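Local structure of transcription factor tau subunit sfc1 (Schizosaccharomyces pombe, 4BJI) at residues K45-K50 / L60-P65. The protein helps TFIIIC, as part of its tauA domain, to bind boxA promoter DNA of tRNA and similar genes, here represented by the DNA-binding domain of sfc1. Sequence-based numbering, arbitrary orientation.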
ATOM      1  N   LYS A  45     -17.010   1.404   4.291  1.00 10.07           N
ATOM      2  CA  LYS A  45     -17.146   0.311   5.234  1.00  9.75           C
ATOM      3  C   LYS A  45     -16.943  -1.081   4.598  1.00  9.93           C
ATOM      4  O   LYS A  45     -16.143  -1.860   5.107  1.00 10.93           O
ATOM      5  CB  LYS A  45     -18.498   0.409   5.983  1.00 12.54           C
ATOM      6  CG  LYS A  45     -18.497   1.489   7.099  1.00 13.89           C
ATOM      7  CD  LYS A  45     -19.872   1.624   7.716  1.00 18.84           C
ATOM      8  CE  LYS A  45     -19.863   2.602   8.899  1.00 25.82           C
ATOM      9  NZ  LYS A  45     -21.265   2.838   9.405  1.00 31.32           N
ATOM     10  N   PRO A  46     -17.654  -1.390   3.493  1.00  9.90           N
ATOM     11  CA  PRO A  46     -17.437  -2.719   2.897  1.00 10.41           C
ATOM     12  C   PRO A  46     -16.047  -2.872   2.314  1.00 10.14           C
ATOM     13  O   PRO A  46     -15.538  -3.995   2.270  1.00 10.17           O
ATOM     14  CB  PRO A  46     -18.476  -2.795   1.779  1.00 12.17           C
ATOM     15  CG  PRO A  46     -19.018  -1.425   1.625  1.00 15.53           C
ATOM     16  CD  PRO A  46     -18.831  -0.729   2.941  1.00 10.67           C
ATOM     17  N   LEU A  47     -15.428  -1.790   1.852  1.00  9.30           N
ATOM     18  CA  LEU A  47     -14.067  -1.893   1.330  1.00  9.89           C
ATOM     19  C   LEU A  47     -13.101  -2.301   2.449  1.00  8.51           C
ATOM     20  O   LEU A  47     -12.197  -3.103   2.224  1.00  8.30           O
ATOM     21  CB  LEU A  47     -13.622  -0.602   0.637  1.00 10.38           C
ATOM     22  CG  LEU A  47     -14.409  -0.245  -0.642  1.00 10.38           C
ATOM     23  CD1 LEU A  47     -14.099   1.138  -1.197  1.00 12.60           C
ATOM     24  CD2 LEU A  47     -14.176  -1.271  -1.727  1.00 12.63           C
ATOM     25  N   PHE A  48     -13.288  -1.772   3.651  1.00  7.93           N
ATOM     26  CA  PHE A  48     -12.450  -2.159   4.781  1.00  7.81           C
ATOM     27  C   PHE A  48     -12.772  -3.555   5.296  1.00  8.52           C
ATOM     28  O   PHE A  48     -11.888  -4.194   5.866  1.00 10.58           O
ATOM     29  CB  PHE A  48     -12.530  -1.135   5.914  1.00  8.69           C
ATOM     30  CG  PHE A  48     -11.627   0.046   5.728  1.00  7.57           C
ATOM     31  CD1 PHE A  48     -10.245  -0.093   5.809  1.00  7.41           C
ATOM     32  CD2 PHE A  48     -12.140   1.289   5.450  1.00 11.33           C
ATOM     33  CE1 PHE A  48      -9.401   0.980   5.633  1.00  7.60           C
ATOM     34  CE2 PHE A  48     -11.279   2.390   5.274  1.00 13.04           C
ATOM     35  CZ  PHE A  48      -9.915   2.227   5.357  1.00 10.48           C
ATOM     36  N   GLU A  49     -13.993  -4.047   5.085  1.00  8.86           N
ATOM     37  CA  GLU A  49     -14.270  -5.463   5.370  1.00 12.43           C
ATOM     38  C   GLU A  49     -13.528  -6.342   4.384  1.00 11.59           C
ATOM     39  O   GLU A  49     -12.993  -7.393   4.776  1.00 15.21           O
ATOM     40  CB  GLU A  49     -15.771  -5.777   5.304  1.00 12.42           C
ATOM     41  CG  GLU A  49     -16.588  -5.060   6.334  1.00 13.18           C
ATOM     42  CD  GLU A  49     -16.310  -5.511   7.783  1.00 16.44           C
ATOM     43  OE1 GLU A  49     -15.600  -6.503   8.011  1.00 16.38           O
ATOM     44  OE2 GLU A  49     -16.843  -4.849   8.696  1.00 26.84           O
ATOM     45  N   LYS A  50     -13.494  -5.959   3.121  1.00  9.49           N
ATOM     46  CA  LYS A  50     -12.818  -6.764   2.085  1.00 12.66           C
ATOM     47  C   LYS A  50     -11.289  -6.793   2.289  1.00 13.36           C
ATOM     48  O   LYS A  50     -10.612  -7.816   2.070  1.00 15.27           O
ATOM     49  CB  LYS A  50     -13.105  -6.193   0.688  1.00 14.25           C
ATOM     50  CG  LYS A  50     -14.567  -6.278   0.233  1.00 24.83           C
ATOM     51  CD  LYS A  50     -14.852  -5.484  -1.062  1.00 34.42           C
ATOM     52  CE  LYS A  50     -16.207  -5.874  -1.652  1.00 41.38           C
ATOM     53  NZ  LYS A  50     -16.599  -5.043  -2.823  1.00 44.88           N
ATOM     54  N   LEU A  60      -9.418   5.238  -3.922  1.00 10.55           N
ATOM     55  CA  LEU A  60     -10.049   6.155  -4.879  1.00 12.38           C
ATOM     56  C   LEU A  60     -10.475   5.363  -6.102  1.00 13.55           C
ATOM     57  O   LEU A  60     -11.534   5.648  -6.692  1.00 15.58           O
ATOM     58  CB  LEU A  60      -9.080   7.247  -5.291  1.00 16.09           C
ATOM     59  CG  LEU A  60      -8.786   8.348  -4.279  1.00 19.27           C
ATOM     60  CD1 LEU A  60      -7.612   9.160  -4.763  1.00 21.02           C
ATOM     61  CD2 LEU A  60     -10.023   9.219  -4.075  1.00 22.13           C
ATOM     62  N   ASN A  61      -9.656   4.402  -6.535  1.00 12.05           N
ATOM     63  CA  ASN A  61      -9.954   3.640  -7.748  1.00 14.23           C
ATOM     64  C   ASN A  61     -11.092   2.642  -7.567  1.00 15.53           C
ATOM     65  O   ASN A  61     -11.577   2.052  -8.531  1.00 20.53           O
ATOM     66  CB  ASN A  61      -8.685   2.990  -8.286  1.00 13.74           C
ATOM     67  CG  ASN A  61      -7.677   4.034  -8.758  1.00 16.05           C
ATOM     68  OD1 ASN A  61      -8.050   5.164  -9.091  1.00 19.27           O
ATOM     69  ND2 ASN A  61      -6.432   3.676  -8.805  1.00 14.55           N
ATOM     70  N   HIS A  62     -11.561   2.495  -6.334  1.00 14.52           N
ATOM     71  CA  HIS A  62     -12.730   1.675  -6.048  1.00 15.40           C
ATOM     72  C   HIS A  62     -13.939   2.504  -5.633  1.00 20.48           C
ATOM     73  O   HIS A  62     -14.951   1.940  -5.202  1.00 29.13           O
ATOM     74  CB  HIS A  62     -12.440   0.726  -4.905  1.00 16.02           C
ATOM     75  CG  HIS A  62     -11.559  -0.409  -5.282  1.00 12.70           C
ATOM     76  ND1 HIS A  62     -10.192  -0.288  -5.461  1.00 13.42           N
ATOM     77  CD2 HIS A  62     -11.851  -1.715  -5.495  1.00 16.51           C
ATOM     78  CE1 HIS A  62      -9.694  -1.464  -5.797  1.00 16.10           C
ATOM     79  NE2 HIS A  62     -10.675  -2.346  -5.820  1.00 18.04           N
ATOM     80  N   LEU A  63     -13.811   3.824  -5.662  1.00 15.22           N
ATOM     81  CA  LEU A  63     -14.874   4.727  -5.213  1.00 18.89           C
ATOM     82  C   LEU A  63     -15.419   5.616  -6.324  1.00 23.93           C
ATOM     83  O   LEU A  63     -14.723   5.969  -7.271  1.00 21.87           O
ATOM     84  CB  LEU A  63     -14.365   5.609  -4.056  1.00 17.76           C
ATOM     85  CG  LEU A  63     -14.099   4.948  -2.696  1.00 15.43           C
ATOM     86  CD1 LEU A  63     -13.249   5.837  -1.805  1.00 16.35           C
ATOM     87  CD2 LEU A  63     -15.393   4.608  -2.020  1.00 19.52           C
ATOM     88  N   ASP A  64     -16.670   6.020  -6.171  1.00 24.81           N
ATOM     89  CA  ASP A  64     -17.233   7.037  -7.040  1.00 32.44           C
ATOM     90  C   ASP A  64     -16.247   8.209  -7.126  1.00 27.83           C
ATOM     91  O   ASP A  64     -15.779   8.709  -6.108  1.00 26.22           O
ATOM     92  CB  ASP A  64     -18.567   7.506  -6.452  1.00 40.94           C
ATOM     93  CG  ASP A  64     -19.337   8.410  -7.392  1.00 53.17           C
ATOM     94  OD1 ASP A  64     -18.771   9.425  -7.847  1.00 51.54           O
ATOM     95  OD2 ASP A  64     -20.511   8.101  -7.670  1.00 61.72           O
ATOM     96  N   PRO A  65     -15.915   8.659  -8.346  1.00 39.26           N
ATOM     97  CA  PRO A  65     -14.941   9.759  -8.451  1.00 38.08           C
ATOM     98  C   PRO A  65     -15.376  11.095  -7.827  1.00 37.01           C
ATOM     99  O   PRO A  65     -14.538  11.971  -7.629  1.00 31.90           O
ATOM    100  CB  PRO A  65     -14.723   9.912  -9.963  1.00 47.92           C
ATOM    101  CG  PRO A  65     -15.760   9.050 -10.620  1.00 54.26           C
ATOM    102  CD  PRO A  65     -16.168   8.008  -9.641  1.00 48.58           C
TER
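Leu47 meets Leu63 with CD1 and His62 with both its methyls. CD1 does most of the work. It lies 3.8 Å from Leu63 CD2 and 4.1 Å from Leu63 CG, so it rests on the branched end of that leucine. The same methyl is 4.1 Å from His62 CB. Leu47 CD2 also sits 4.1 Å from His62 CB, so the fork of the leucine straddles this one carbon. CD2 approaches the imidazole obliquely. These are van der Waals contacts; no hydrogen bond joins the two segments. The bond from CA to CB of Leu63 does not point straight at segment 45-50. Its chi1 of -70° sets CG anti to the carbonyl carbon, and the end of the side chain comes nearer to Leu47.

The two segments belong to the helix-turn-helix family region of the DNA-binding domain. Leu47 lies on the last turn of helix 35-50. His62 and Leu63 lie in the loop that follows helix 56-60. In sequence, the short strand 53-55 lies between the two helices; it is an outermost strand of the four-stranded mixed sheet.

A type I beta turn from Leu60 to Leu63 shapes the loop. The hydrogen bond from Leu63 N to Leu60 O, 3.1 Å, closes it. The His62 ring is held by its ND1, which is hydrogen-bonded to Ala58 O. The ring also makes an edge-to-face contact with Trp54. Trp54 NE1 in turn bonds Leu47 O, so this indole touches both sides of the contact. Leu63 packs further against Ala43 and Leu44 of helix 35-50 and against Leu71 of helix 71-74.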